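Local atomic coordinates of malic enzyme (Entamoeba histolytica, PDB entry 3NV9), a protein that probably catalyses the NAD(P)-dependent oxidative decarboxylation of malate to pyruvate, as malic enzymes do, and activates the drug metronidazole in this amoeba. Residues Q21-V26 with I333-E337; A25-T29 with R350-P354; Q30-L35 with C476-A480; L298-S302 with V323-A327. All blocks are in the same frame, centred on the assembly; numbering follows the deposited sequence.

Interaction 1: residues Q21-V26 with I333-E337. With SO4 (sulfate ion), chain F.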
# COMPACT_ATOMS: atom_id res chain seq x y z
N GLN A 21 -0.05 31.69 -29.62
CA GLN A 21 -0.06 30.26 -29.53
C GLN A 21 1.01 29.73 -28.57
O GLN A 21 0.73 28.82 -27.78
CB GLN A 21 0.05 29.67 -30.93
CG GLN A 21 -1.30 29.76 -31.67
CD GLN A 21 -1.98 28.41 -31.89
OE1 GLN A 21 -2.13 28.01 -33.05
NE2 GLN A 21 -2.40 27.70 -30.79
N GLU A 22 2.22 30.29 -28.64
CA GLU A 22 3.28 29.98 -27.71
C GLU A 22 2.89 30.27 -26.26
O GLU A 22 2.86 29.38 -25.42
CB GLU A 22 4.56 30.73 -28.13
CG GLU A 22 5.67 30.70 -27.11
CD GLU A 22 6.96 31.23 -27.69
OE1 GLU A 22 7.51 32.20 -27.13
OE2 GLU A 22 7.42 30.68 -28.72
N GLN A 23 2.56 31.52 -25.97
CA GLN A 23 2.02 31.89 -24.67
C GLN A 23 0.90 30.94 -24.19
O GLN A 23 0.92 30.50 -23.02
CB GLN A 23 1.49 33.33 -24.65
CG GLN A 23 2.56 34.45 -24.78
CD GLN A 23 1.91 35.86 -24.94
OE1 GLN A 23 1.02 36.01 -25.77
NE2 GLN A 23 2.31 36.85 -24.11
N ARG A 24 -0.06 30.64 -25.05
CA ARG A 24 -1.19 29.81 -24.68
C ARG A 24 -0.70 28.40 -24.26
O ARG A 24 -1.04 27.93 -23.17
CB ARG A 24 -2.28 29.80 -25.78
CG ARG A 24 -3.29 28.65 -25.69
CD ARG A 24 -4.45 28.79 -26.72
NE ARG A 24 -5.10 30.07 -26.57
CZ ARG A 24 -6.26 30.25 -25.94
NH1 ARG A 24 -6.93 29.23 -25.41
NH2 ARG A 24 -6.76 31.47 -25.83
N ALA A 25 0.16 27.78 -25.08
CA ALA A 25 0.76 26.49 -24.73
C ALA A 25 1.56 26.52 -23.43
O ALA A 25 1.46 25.62 -22.59
CB ALA A 25 1.62 25.91 -25.89
N VAL A 26 2.37 27.56 -23.26
CA VAL A 26 3.21 27.65 -22.06
C VAL A 26 2.31 27.86 -20.88
O VAL A 26 2.53 27.23 -19.86
CB VAL A 26 4.25 28.79 -22.17
CG1 VAL A 26 4.96 29.07 -20.78
CG2 VAL A 26 5.29 28.43 -23.22
N ILE A 333 7.60 18.90 -29.46
CA ILE A 333 7.16 20.04 -30.21
C ILE A 333 5.68 20.17 -29.86
O ILE A 333 5.03 19.17 -29.63
CB ILE A 333 7.39 19.90 -31.77
CG1 ILE A 333 7.55 21.27 -32.40
CG2 ILE A 333 6.20 19.18 -32.45
CD1 ILE A 333 7.59 21.28 -33.96
N TYR A 334 5.15 21.39 -29.79
CA TYR A 334 3.73 21.51 -29.44
C TYR A 334 2.86 21.24 -30.67
O TYR A 334 3.28 21.48 -31.79
CB TYR A 334 3.38 22.89 -28.84
CG TYR A 334 3.80 23.13 -27.39
CD1 TYR A 334 4.83 24.04 -27.09
CD2 TYR A 334 3.14 22.48 -26.32
CE1 TYR A 334 5.21 24.31 -25.78
CE2 TYR A 334 3.50 22.73 -24.97
CZ TYR A 334 4.54 23.65 -24.73
OH TYR A 334 4.89 23.95 -23.45
N PRO A 335 1.64 20.74 -30.45
CA PRO A 335 0.69 20.45 -31.54
C PRO A 335 0.55 21.59 -32.57
O PRO A 335 0.60 21.31 -33.77
CB PRO A 335 -0.65 20.21 -30.80
CG PRO A 335 -0.21 19.62 -29.45
CD PRO A 335 1.20 20.17 -29.15
N TYR A 336 0.35 22.84 -32.14
CA TYR A 336 0.13 23.93 -33.12
C TYR A 336 1.38 24.14 -34.00
O TYR A 336 1.26 24.59 -35.16
CB TYR A 336 -0.22 25.27 -32.44
CG TYR A 336 0.99 26.04 -31.94
CD1 TYR A 336 1.64 26.99 -32.74
CD2 TYR A 336 1.50 25.80 -30.67
CE1 TYR A 336 2.79 27.71 -32.28
CE2 TYR A 336 2.62 26.49 -30.19
CZ TYR A 336 3.26 27.45 -30.98
OH TYR A 336 4.37 28.07 -30.47
N GLU A 337 2.56 23.86 -33.44
CA GLU A 337 3.83 23.99 -34.22
C GLU A 337 3.89 22.89 -35.24
O GLU A 337 4.21 23.16 -36.39
CB GLU A 337 5.09 23.88 -33.36
CG GLU A 337 5.21 24.89 -32.27
CD GLU A 337 6.49 24.70 -31.47
OE1 GLU A 337 6.43 23.99 -30.43
OE2 GLU A 337 7.56 25.24 -31.91
S SO4 F . 0.58 33.10 -33.37
O1 SO4 F . -0.16 33.32 -34.63
O2 SO4 F . -0.41 33.18 -32.31
O3 SO4 F . 1.26 31.79 -33.41
O4 SO4 F . 1.64 34.09 -33.16
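A largely nonpolar surface contact, made by two tyrosine rings against one side of a helix, joins the first turns of the long helix 21-43, near the N-terminus, to the start of helix 335-340 in the NAD-binding domain, over 300 residues away. It illustrates how a helix can be seated on aromatic faces with no hydrogen bond between the segments. The CB of A25 sits almost squarely over the Y334 ring, 3.6 Å from its centroid and 3° off the normal, a CH-pi contact. One turn earlier, the CB of Q21 stands over a face of the Y336 ring, 3.6 Å from the centroid and 14° off the normal. The i, i+4 spacing of Q21 and A25, tied by the hydrogen bond from A25 N to Q21 O (2.9 Å), matches the two tyrosines, which flank P335. Y334 occupies the N-cap position, and its own N donates to OE1 of E337 (3.0 Å), so the start of helix 335-340 is braced where it presents the rings. The Y336 OH ends 3.5 Å from both CA and CB of E22. Y334 OH makes a weak hydrogen bond to T29, and Q21 N binds a sulfate probably from the crystallisation liquor. With 294 Å² buried and no polar bond between the segments, the contact rests on shape and CH-pi packing, chemistry that demands closely fitting surfaces but no exact donor-acceptor alignment.

Interaction 2: residues A25-T29 with R350-P354. With NA (sodium ion), chain J.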
# COMPACT_ATOMS: atom_id res chain seq x y z
N ALA A 25 0.16 27.78 -25.08
CA ALA A 25 0.76 26.49 -24.73
C ALA A 25 1.56 26.52 -23.43
O ALA A 25 1.46 25.62 -22.59
CB ALA A 25 1.62 25.91 -25.89
N VAL A 26 2.37 27.56 -23.26
CA VAL A 26 3.21 27.65 -22.06
C VAL A 26 2.31 27.86 -20.88
O VAL A 26 2.53 27.23 -19.86
CB VAL A 26 4.25 28.79 -22.17
CG1 VAL A 26 4.96 29.07 -20.78
CG2 VAL A 26 5.29 28.43 -23.22
N ALA A 27 1.28 28.71 -21.00
CA ALA A 27 0.36 29.02 -19.88
C ALA A 27 -0.46 27.83 -19.47
O ALA A 27 -0.71 27.67 -18.29
CB ALA A 27 -0.56 30.20 -20.16
N LYS A 28 -0.85 26.96 -20.39
CA LYS A 28 -1.47 25.70 -19.96
C LYS A 28 -0.55 24.85 -19.12
O LYS A 28 -1.00 24.20 -18.15
CB LYS A 28 -1.92 24.89 -21.15
CG LYS A 28 -3.17 25.47 -21.81
CD LYS A 28 -3.33 25.00 -23.28
CE LYS A 28 -3.72 23.52 -23.35
NZ LYS A 28 -4.06 23.12 -24.75
N THR A 29 0.73 24.83 -19.48
CA THR A 29 1.71 24.00 -18.80
C THR A 29 1.85 24.54 -17.36
O THR A 29 1.68 23.81 -16.39
CB THR A 29 3.04 23.93 -19.62
OG1 THR A 29 2.75 23.61 -20.99
CG2 THR A 29 3.99 22.81 -19.10
N ARG A 350 -0.14 14.34 -23.08
CA ARG A 350 -0.93 15.20 -22.19
C ARG A 350 -2.44 15.17 -22.45
O ARG A 350 -2.86 15.11 -23.60
CB ARG A 350 -0.44 16.66 -22.31
CG ARG A 350 0.97 16.83 -21.87
CD ARG A 350 1.61 18.16 -22.26
NE ARG A 350 0.83 19.29 -21.79
CZ ARG A 350 1.30 20.53 -21.62
NH1 ARG A 350 2.59 20.82 -21.82
NH2 ARG A 350 0.48 21.48 -21.19
N GLY A 351 -3.25 15.29 -21.39
CA GLY A 351 -4.70 15.42 -21.57
C GLY A 351 -5.21 16.82 -21.82
O GLY A 351 -6.42 17.03 -21.89
N ASP A 352 -4.30 17.80 -21.94
CA ASP A 352 -4.74 19.15 -22.24
C ASP A 352 -4.59 19.52 -23.71
O ASP A 352 -4.89 20.68 -24.10
CB ASP A 352 -4.13 20.20 -21.30
CG ASP A 352 -2.62 20.27 -21.39
OD1 ASP A 352 -1.90 19.25 -21.51
OD2 ASP A 352 -2.13 21.40 -21.28
N PHE A 353 -4.16 18.54 -24.50
CA PHE A 353 -4.12 18.63 -25.97
C PHE A 353 -4.89 17.47 -26.50
O PHE A 353 -5.01 16.47 -25.82
CB PHE A 353 -2.68 18.55 -26.53
CG PHE A 353 -1.85 19.72 -26.15
CD1 PHE A 353 -2.21 21.00 -26.56
CD2 PHE A 353 -0.71 19.57 -25.34
CE1 PHE A 353 -1.45 22.15 -26.14
CE2 PHE A 353 0.08 20.70 -24.93
CZ PHE A 353 -0.29 22.00 -25.35
N PRO A 354 -5.42 17.58 -27.72
CA PRO A 354 -6.04 16.39 -28.34
C PRO A 354 -5.10 15.18 -28.45
O PRO A 354 -3.87 15.32 -28.46
CB PRO A 354 -6.41 16.89 -29.75
CG PRO A 354 -6.73 18.42 -29.51
CD PRO A 354 -5.60 18.80 -28.55
NA NA J . -2.30 14.85 -26.27
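Helix 21-43 meets the loop that follows strand 345-348 of the Rossmann-type NAD-binding domain, a loop that helps bind a sodium ion. A25 begins the contact modestly: its CB reaches the edge of the F353 ring, 4.4 Å from CZ. A25 O accepts a hydrogen bond from T29 OG1 (2.9 Å). One turn on, K28 extends toward the loop and donates from NZ to D352 O at 2.7 Å; NZ also lies 3.1 Å from F353 CE1, while its salt bridge is made to E12, outside these segments. T29 then receives the guanidinium of R350, in a fork from NH1 (2.9 Å) and NH2 (3.1 Å) to the single oxygen OG1. The same guanidinium is held from within the loop by D352, whose carboxylate takes both NE and NH2 in a bidentate salt bridge, showing how a buried charge can be neutralised within its own loop while it also binds a helix. N62 and P67 of the second subunit pack against this loop. Sodium is bound by backbone oxygens at both ends of the segment, together with T348: R350 O and P354 O each lie 2.7 Å from NA.

Interaction 3: residues Q30-L35 with C476-A480. With SO4 (sulfate ion), chain D.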
# COMPACT_ATOMS: atom_id res chain seq x y z
N GLN A 30 2.11 25.83 -17.25
CA GLN A 30 2.27 26.54 -15.99
C GLN A 30 1.00 26.47 -15.14
O GLN A 30 1.10 26.26 -13.94
CB GLN A 30 2.71 27.97 -16.26
CG GLN A 30 4.26 28.08 -16.59
CD GLN A 30 5.13 27.56 -15.42
OE1 GLN A 30 4.91 27.97 -14.29
NE2 GLN A 30 6.04 26.59 -15.68
N PHE A 31 -0.18 26.60 -15.75
CA PHE A 31 -1.44 26.46 -14.97
C PHE A 31 -1.53 25.08 -14.27
O PHE A 31 -1.72 25.00 -13.02
CB PHE A 31 -2.69 26.70 -15.81
CG PHE A 31 -3.98 26.28 -15.13
CD1 PHE A 31 -4.54 27.06 -14.11
CD2 PHE A 31 -4.63 25.09 -15.50
CE1 PHE A 31 -5.73 26.65 -13.45
CE2 PHE A 31 -5.83 24.69 -14.88
CZ PHE A 31 -6.39 25.47 -13.85
N TYR A 32 -1.34 24.02 -15.06
CA TYR A 32 -1.42 22.67 -14.54
C TYR A 32 -0.30 22.33 -13.59
O TYR A 32 -0.55 21.65 -12.60
CB TYR A 32 -1.55 21.64 -15.64
CG TYR A 32 -2.95 21.62 -16.23
CD1 TYR A 32 -4.06 21.33 -15.43
CD2 TYR A 32 -3.16 21.90 -17.57
CE1 TYR A 32 -5.33 21.33 -15.96
CE2 TYR A 32 -4.44 21.90 -18.10
CZ TYR A 32 -5.50 21.61 -17.31
OH TYR A 32 -6.75 21.61 -17.87
N LYS A 33 0.92 22.81 -13.82
CA LYS A 33 1.93 22.62 -12.77
C LYS A 33 1.53 23.35 -11.48
O LYS A 33 1.61 22.78 -10.41
CB LYS A 33 3.32 23.08 -13.20
CG LYS A 33 3.98 22.29 -14.38
CD LYS A 33 5.23 23.05 -14.96
CE LYS A 33 6.18 22.02 -15.68
NZ LYS A 33 7.32 22.66 -16.50
N GLU A 34 1.10 24.61 -11.56
CA GLU A 34 0.77 25.33 -10.33
C GLU A 34 -0.46 24.75 -9.61
O GLU A 34 -0.50 24.70 -8.37
CB GLU A 34 0.57 26.78 -10.69
CG GLU A 34 0.27 27.68 -9.52
CD GLU A 34 1.46 27.91 -8.58
OE1 GLU A 34 2.62 27.50 -8.87
OE2 GLU A 34 1.21 28.51 -7.53
N LEU A 35 -1.47 24.32 -10.38
CA LEU A 35 -2.62 23.61 -9.82
C LEU A 35 -2.17 22.28 -9.26
O LEU A 35 -2.64 21.89 -8.21
CB LEU A 35 -3.70 23.32 -10.85
CG LEU A 35 -4.99 22.66 -10.33
CD1 LEU A 35 -5.56 23.63 -9.24
CD2 LEU A 35 -6.04 22.50 -11.46
N CYS A 476 -4.59 30.14 -9.53
CA CYS A 476 -3.71 29.42 -10.45
C CYS A 476 -3.81 29.97 -11.88
O CYS A 476 -2.81 30.03 -12.60
CB CYS A 476 -3.94 27.90 -10.42
SG CYS A 476 -3.60 27.15 -8.87
N LEU A 477 -5.01 30.35 -12.28
CA LEU A 477 -5.20 30.94 -13.62
C LEU A 477 -4.36 32.22 -13.80
O LEU A 477 -3.46 32.26 -14.64
CB LEU A 477 -6.69 31.16 -13.91
CG LEU A 477 -7.03 31.57 -15.35
CD1 LEU A 477 -6.36 30.70 -16.35
CD2 LEU A 477 -8.52 31.60 -15.59
N ALA A 478 -4.63 33.23 -12.97
CA ALA A 478 -3.85 34.46 -12.91
C ALA A 478 -2.34 34.18 -12.91
O ALA A 478 -1.58 34.79 -13.64
CB ALA A 478 -4.26 35.29 -11.65
N TYR A 479 -1.91 33.23 -12.10
CA TYR A 479 -0.51 32.85 -12.02
C TYR A 479 -0.00 32.46 -13.40
O TYR A 479 1.08 32.92 -13.85
CB TYR A 479 -0.39 31.68 -11.06
CG TYR A 479 0.94 31.04 -10.99
CD1 TYR A 479 1.33 30.07 -11.95
CD2 TYR A 479 1.86 31.40 -9.97
CE1 TYR A 479 2.58 29.47 -11.91
CE2 TYR A 479 3.16 30.79 -9.93
CZ TYR A 479 3.49 29.82 -10.89
OH TYR A 479 4.71 29.19 -10.84
N ALA A 480 -0.80 31.62 -14.07
CA ALA A 480 -0.35 31.07 -15.34
C ALA A 480 -0.25 32.19 -16.36
O ALA A 480 0.75 32.28 -17.07
CB ALA A 480 -1.26 29.95 -15.84
S SO4 D . 8.38 24.64 -13.39
O1 SO4 D . 8.53 24.20 -14.76
O2 SO4 D . 7.79 23.48 -12.67
O3 SO4 D . 9.67 24.96 -12.77
O4 SO4 D . 7.54 25.84 -13.36
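Starting the segment 476-480, C476 fits between two residues of helix 21-43: its CB lies 3.7 Å from CE1 of F31, and its SG is 4.0 Å from CD1 of L35. The next residue, L477, meets F31 through its backbone, with N at the edge of the ring, 3.8 Å from CD1; its side chain packs on L11 and C14 of helix 11-14. Y479 turns a ring face to E34, whose CG stands 3.7 Å from the ring centroid in a CH-pi contact, while Q30 OE1 approaches the ring edge, 3.7 Å from CE1. Last comes A480, whose small side chain brings the backbones close: its CB is 3.6 Å from CB of F31, and the two CA atoms are 4.8 Å apart. This is helix-helix packing between helix 21-43 and the C-terminal helix 470-485, whose segment axes pass 8.4 Å apart at 137°. E34 makes a salt bridge and Y479 a hydrogen bond to R71 of the second subunit, which shares a sulfate, probably from the crystallisation liquor, with Q30 and K33. Apolar packing thus pairs helix 21-43 with the chain's last helix, while polar groups at its margin bind the second subunit.

Interaction 4: residues L298-S302 with V323-A327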
# COMPACT_ATOMS: atom_id res chain seq x y z
N LEU A 298 6.12 9.50 -37.57
CA LEU A 298 7.25 9.98 -36.80
C LEU A 298 6.79 9.84 -35.38
O LEU A 298 5.72 10.40 -35.01
CB LEU A 298 7.53 11.46 -37.11
CG LEU A 298 8.59 12.24 -36.30
CD1 LEU A 298 9.80 11.37 -36.09
CD2 LEU A 298 9.00 13.58 -37.00
N ILE A 299 7.58 9.09 -34.61
CA ILE A 299 7.21 8.78 -33.23
C ILE A 299 8.39 9.08 -32.30
O ILE A 299 9.48 8.47 -32.47
CB ILE A 299 6.76 7.28 -33.09
CG1 ILE A 299 5.50 6.98 -33.90
CG2 ILE A 299 6.52 6.93 -31.67
CD1 ILE A 299 4.97 5.51 -33.68
N SER A 300 8.19 10.01 -31.37
CA SER A 300 9.17 10.32 -30.32
C SER A 300 8.61 10.24 -28.89
O SER A 300 7.50 10.72 -28.62
CB SER A 300 9.75 11.73 -30.52
OG SER A 300 10.79 11.98 -29.57
N LEU A 301 9.42 9.64 -28.00
CA LEU A 301 9.26 9.65 -26.54
C LEU A 301 10.65 9.76 -25.91
O LEU A 301 11.16 8.84 -25.25
CB LEU A 301 8.54 8.40 -26.02
CG LEU A 301 7.55 8.75 -24.89
CD1 LEU A 301 6.65 7.58 -24.50
CD2 LEU A 301 8.24 9.40 -23.62
N SER A 302 11.26 10.91 -26.15
CA SER A 302 12.56 11.24 -25.63
C SER A 302 12.43 11.36 -24.12
O SER A 302 11.73 12.24 -23.63
CB SER A 302 13.00 12.57 -26.27
OG SER A 302 14.02 13.21 -25.52
N VAL A 323 2.30 12.41 -36.49
CA VAL A 323 3.42 12.72 -35.59
C VAL A 323 3.05 12.47 -34.13
O VAL A 323 2.16 13.12 -33.63
CB VAL A 323 3.81 14.20 -35.73
CG1 VAL A 323 4.92 14.57 -34.79
CG2 VAL A 323 4.15 14.56 -37.26
N PHE A 324 3.73 11.53 -33.45
CA PHE A 324 3.54 11.38 -32.00
C PHE A 324 4.72 11.97 -31.23
O PHE A 324 5.84 11.52 -31.37
CB PHE A 324 3.30 9.91 -31.61
CG PHE A 324 2.04 9.31 -32.20
CD1 PHE A 324 1.08 10.10 -32.87
CD2 PHE A 324 1.77 7.94 -32.04
CE1 PHE A 324 -0.09 9.50 -33.38
CE2 PHE A 324 0.61 7.34 -32.54
CZ PHE A 324 -0.31 8.11 -33.23
N CYS A 325 4.45 12.98 -30.41
CA CYS A 325 5.47 13.63 -29.58
C CYS A 325 5.06 13.48 -28.12
O CYS A 325 4.36 14.34 -27.57
CB CYS A 325 5.52 15.11 -29.91
SG CYS A 325 6.25 15.45 -31.48
N CYS A 326 5.49 12.41 -27.46
CA CYS A 326 4.86 12.07 -26.19
C CYS A 326 5.69 12.41 -24.92
O CYS A 326 5.33 12.04 -23.81
CB CYS A 326 4.35 10.61 -26.26
SG CYS A 326 2.99 10.48 -27.56
N ALA A 327 6.77 13.15 -25.07
CA ALA A 327 7.54 13.52 -23.88
C ALA A 327 6.68 14.36 -22.95
O ALA A 327 5.85 15.16 -23.37
CB ALA A 327 8.90 14.27 -24.26
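F324, L298 and S300 give up the most surface here, and together they describe the pairing of adjacent parallel strands in a Rossmann-type sheet. F324 is the hub of the hydrogen bonding: its N donates to L298 O (2.8 Å) and its O accepts from S300 N (2.8 Å), so its backbone bridges residues on both sides of its partner I299. The side chains of that pair project to the same face, with CG1 of I299 4.3 Å from CD2 of F324. L298 lies opposite V323, and S300 opposite C325, on the other face; L298 O also receives a CA-H...O contact from V323 CA at 3.3 Å. S300 extends the pattern past the strand ends, its O accepting from C326 N (2.9 Å), after which L301 CG packs on C326 CB at 3.9 Å. The S300 hydroxyl looks elsewhere, bonded to E332, which also holds the backbone N of S302 and of A327. The two strands belong to a beta-alpha-beta unit connected through helix 311-315. Strand 222-225 flanks 297-300 and strand 345-348 flanks 322-325, while helix 193-213 covers the face bearing I299 and F324, and helix 229-240 also packs on I299.

The chemistry of these four contacts differs with their place in the fold. Interaction 4 is buried within the NAD-binding domain and is held by regular backbone hydrogen bonds. Interactions 1, 2 and 3 instead use successive, partly overlapping parts of helix 21-43, and their character changes along it: a surface contact of aromatic faces in 1, buried polar and charged bonds in 2, buried apolar helix packing in 3. Interactions 1 and 2 share A25 and merge through Y334, which packs on R350 and F353, whereas A27 O touches A480 CB where 2 meets 3. Both 2 and 3 also reach the second subunit. Interaction 4 connects to this system through I333, which packs on C325.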